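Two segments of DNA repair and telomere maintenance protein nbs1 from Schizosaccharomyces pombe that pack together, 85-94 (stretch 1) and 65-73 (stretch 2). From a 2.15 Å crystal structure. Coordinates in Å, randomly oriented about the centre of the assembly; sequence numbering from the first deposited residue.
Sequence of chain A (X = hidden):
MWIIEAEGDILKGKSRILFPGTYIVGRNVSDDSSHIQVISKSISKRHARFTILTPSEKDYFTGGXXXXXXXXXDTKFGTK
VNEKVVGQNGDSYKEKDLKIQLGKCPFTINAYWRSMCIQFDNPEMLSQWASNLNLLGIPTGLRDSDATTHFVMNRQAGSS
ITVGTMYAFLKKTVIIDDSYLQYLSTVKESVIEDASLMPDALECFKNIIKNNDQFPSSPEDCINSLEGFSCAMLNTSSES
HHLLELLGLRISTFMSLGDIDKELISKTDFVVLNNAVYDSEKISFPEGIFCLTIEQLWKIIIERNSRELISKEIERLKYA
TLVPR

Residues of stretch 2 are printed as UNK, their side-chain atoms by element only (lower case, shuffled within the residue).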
# COMPACT_ATOMS: atom_id res chain seq x y z
N VAL A 85 16.85 -1.65 27.17
CA VAL A 85 16.00 -1.30 28.31
C VAL A 85 15.21 -0.01 28.01
O VAL A 85 15.78 1.00 27.59
CB VAL A 85 16.87 -1.09 29.61
CG1 VAL A 85 16.10 -0.35 30.70
CG2 VAL A 85 17.44 -2.42 30.14
N VAL A 86 13.90 -0.06 28.24
CA VAL A 86 13.07 1.13 28.13
C VAL A 86 13.21 1.96 29.40
O VAL A 86 12.94 1.49 30.51
CB VAL A 86 11.60 0.76 27.89
CG1 VAL A 86 10.73 2.00 27.93
CG2 VAL A 86 11.45 0.04 26.54
N GLY A 87 13.65 3.21 29.22
CA GLY A 87 13.90 4.11 30.33
C GLY A 87 12.60 4.75 30.75
O GLY A 87 11.56 4.52 30.13
N GLN A 88 12.64 5.55 31.81
CA GLN A 88 11.47 6.34 32.16
C GLN A 88 11.26 7.35 31.05
O GLN A 88 12.19 7.62 30.28
CB GLN A 88 11.61 6.99 33.55
CG GLN A 88 13.02 7.42 33.91
CD GLN A 88 13.32 7.25 35.40
OE1 GLN A 88 12.75 6.39 36.08
NE2 GLN A 88 14.26 8.05 35.90
N ASN A 89 10.05 7.85 30.90
CA ASN A 89 9.68 8.67 29.72
C ASN A 89 9.51 7.85 28.44
O ASN A 89 9.02 8.37 27.44
CB ASN A 89 10.66 9.82 29.49
CG ASN A 89 10.75 10.79 30.67
OD1 ASN A 89 10.68 10.40 31.85
ND2 ASN A 89 10.92 12.07 30.36
N GLY A 90 9.90 6.58 28.47
CA GLY A 90 9.67 5.67 27.34
C GLY A 90 10.65 5.86 26.19
O GLY A 90 11.60 6.62 26.31
N ASP A 91 10.40 5.14 25.10
CA ASP A 91 11.19 5.25 23.87
C ASP A 91 10.23 5.18 22.68
O ASP A 91 9.17 4.62 22.79
CB ASP A 91 12.18 4.08 23.76
CG ASP A 91 13.39 4.23 24.67
OD1 ASP A 91 13.90 5.36 24.83
OD2 ASP A 91 13.86 3.20 25.19
N SER A 92 10.63 5.76 21.56
CA SER A 92 9.88 5.63 20.32
C SER A 92 10.74 5.02 19.24
O SER A 92 11.96 5.20 19.21
CB SER A 92 9.31 6.96 19.83
OG SER A 92 9.92 8.07 20.44
N TYR A 93 10.07 4.29 18.36
CA TYR A 93 10.74 3.47 17.38
C TYR A 93 10.09 3.70 16.03
O TYR A 93 8.86 3.72 15.94
CB TYR A 93 10.65 2.00 17.79
CG TYR A 93 11.71 1.63 18.82
CD1 TYR A 93 11.49 1.76 20.20
CD2 TYR A 93 12.96 1.18 18.39
CE1 TYR A 93 12.50 1.43 21.11
CE2 TYR A 93 13.95 0.86 19.29
CZ TYR A 93 13.73 0.98 20.64
OH TYR A 93 14.79 0.64 21.48
N LYS A 94 10.91 3.89 15.01
CA LYS A 94 10.44 3.92 13.63
C LYS A 94 11.02 2.83 12.75
O LYS A 94 11.00 2.94 11.54
CB LYS A 94 10.62 5.31 13.01
CG LYS A 94 9.29 6.05 12.95
CD LYS A 94 9.38 7.34 12.16
CE LYS A 94 8.01 8.05 12.16
NZ LYS A 94 7.95 9.26 11.29
N UNK A 65 6.90 3.26 8.84
CA UNK A 65 5.83 2.87 9.74
C UNK A 65 5.31 4.03 10.61
O UNK A 65 5.98 5.06 10.79
c UNK A 65 8.24 2.91 9.39
c UNK A 65 6.54 1.85 10.65
c UNK A 65 7.93 2.36 10.77
N UNK A 66 4.12 3.84 11.17
CA UNK A 66 3.65 4.74 12.22
C UNK A 66 4.59 4.62 13.40
O UNK A 66 5.06 3.51 13.71
s UNK A 66 0.98 4.70 11.43
c UNK A 66 2.25 4.36 12.66
N UNK A 67 4.87 5.75 14.05
CA UNK A 67 5.76 5.74 15.22
C UNK A 67 5.16 4.87 16.32
O UNK A 67 3.98 5.00 16.67
o UNK A 67 7.68 9.37 16.25
c UNK A 67 6.95 7.24 16.91
o UNK A 67 7.24 9.06 18.41
c UNK A 67 5.98 7.17 15.75
c UNK A 67 7.33 8.66 17.22
N UNK A 68 6.00 3.99 16.85
CA UNK A 68 5.58 3.02 17.85
C UNK A 68 6.34 3.38 19.13
O UNK A 68 7.57 3.36 19.16
c UNK A 68 5.26 0.47 18.07
c UNK A 68 5.50 0.22 19.43
c UNK A 68 4.05 -1.70 19.37
c UNK A 68 4.41 -0.39 17.38
c UNK A 68 5.95 1.62 17.35
c UNK A 68 3.79 -1.46 18.02
c UNK A 68 4.91 -0.86 20.08
N UNK A 69 5.61 3.70 20.20
CA UNK A 69 6.23 4.08 21.47
C UNK A 69 5.91 3.05 22.54
O UNK A 69 4.82 2.48 22.57
o UNK A 69 4.27 7.82 21.98
o UNK A 69 5.36 8.71 20.32
c UNK A 69 5.80 6.45 20.78
c UNK A 69 5.09 7.75 21.05
c UNK A 69 5.75 5.47 21.90
N UNK A 70 6.88 2.82 23.42
CA UNK A 70 6.74 1.86 24.52
C UNK A 70 7.15 2.56 25.81
O UNK A 70 8.24 3.09 25.89
c UNK A 70 7.71 -0.26 25.56
c UNK A 70 7.18 -0.21 23.08
c UNK A 70 7.65 0.61 24.30
N UNK A 71 6.26 2.57 26.80
CA UNK A 71 6.60 2.97 28.15
C UNK A 71 6.54 1.79 29.12
O UNK A 71 5.62 0.98 29.07
c UNK A 71 5.66 4.05 28.66
n UNK A 71 6.79 7.05 31.42
c UNK A 71 6.82 6.11 30.24
c UNK A 71 5.86 5.40 28.02
c UNK A 71 5.84 6.47 29.11
N UNK A 72 7.53 1.70 30.00
CA UNK A 72 7.50 0.72 31.05
C UNK A 72 6.69 1.34 32.19
O UNK A 72 6.92 2.49 32.54
c UNK A 72 8.92 0.37 31.52
o UNK A 72 8.76 -1.80 32.49
c UNK A 72 8.91 -0.57 32.70
o UNK A 72 9.01 -0.08 33.84
N UNK A 73 5.75 0.58 32.75
CA UNK A 73 4.89 1.13 33.80
C UNK A 73 5.42 0.81 35.20
O UNK A 73 4.77 0.12 36.00
c UNK A 73 1.37 0.25 32.23
c UNK A 73 2.73 0.92 32.27
c UNK A 73 2.60 2.41 31.94
c UNK A 73 3.42 0.68 33.63
O HOH W 1 9.19 3.74 30.34

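Position 65 has three side-chain carbons that close a ring onto the backbone N, a bonding pattern unique to proline: Pro65. Its CG lies 3.2 Å from Lys94 O.

Position 66 carries one carbon and then one sulfur. That is Cys66; its CB points away from stretch 1, and the side chain comes no nearer than 6.9 Å.

Position 67 shows three carbons, the last bearing two oxygens, so the chain is a glutamate, Glu67. Its chi1 and chi2 are both t, and the extended chain brings OE1 to 3.3 Å from Ser92 CB.

At position 68 one carbon leads to a six-carbon ring, hence Phe68. The ring end leads away from stretch 1, while the backbone pairs with Tyr93: Phe68 N donates to Tyr93 O (3.0 Å, 173°) and Tyr93 N to Phe68 O (2.8 Å, 140°).

Position 69 again has three carbons ending in two oxygens: Glu69. Its CG is 3.7 Å from Ser92 CB. Glu69 OE2 also sits 2.7 Å from Glu67 OE1.

Position 70 has three carbons, forked at CB, which identifies Val70. Its CG1 meets Val86 CG2 at 3.9 Å, an apolar contact. Val70 N donates to Asp91 O (3.0 Å) and Asp91 N to Val70 O (3.1 Å).

Position 71 has four carbons in a row ending in nitrogen: Lys71. The chain bends back at chi3 (p), placing CE 3.6 Å from Gly90 N. NZ lies 3.4 Å from Asn89 N, but both are donors, so no hydrogen bond joins them.

Position 72 has two carbons, the second carrying two oxygens: Asp72. Its CB is 4.3 Å from Val86 CG1. A water accepts from Asp72 N (2.7 Å) and donates to Gly87 O (2.5 Å).

Position 73 has four carbons forked at the second, Leu73, and is out of reach of stretch 1.

The contact is an antiparallel strand pairing, with axes 4.6 Å apart at closest approach and directions 155° apart. Four backbone hydrogen bonds fix the register, and CA-H...O contacts from Ser92 CA to Phe68 O (3.4 Å) and Glu69 CA to Asp91 O (3.3 Å) supplement them. Ser92 and Glu69 share one face; Asp91, Val70, Tyr93 and Phe68 share the other. At Gly90, which ends a type II turn, an ideal CB would clash with Lys71 CG (2.7 Å) and Val70 O (2.9 Å), so the close approach depends on glycine.

Stretch 2 65-73: PCEFEVKDL
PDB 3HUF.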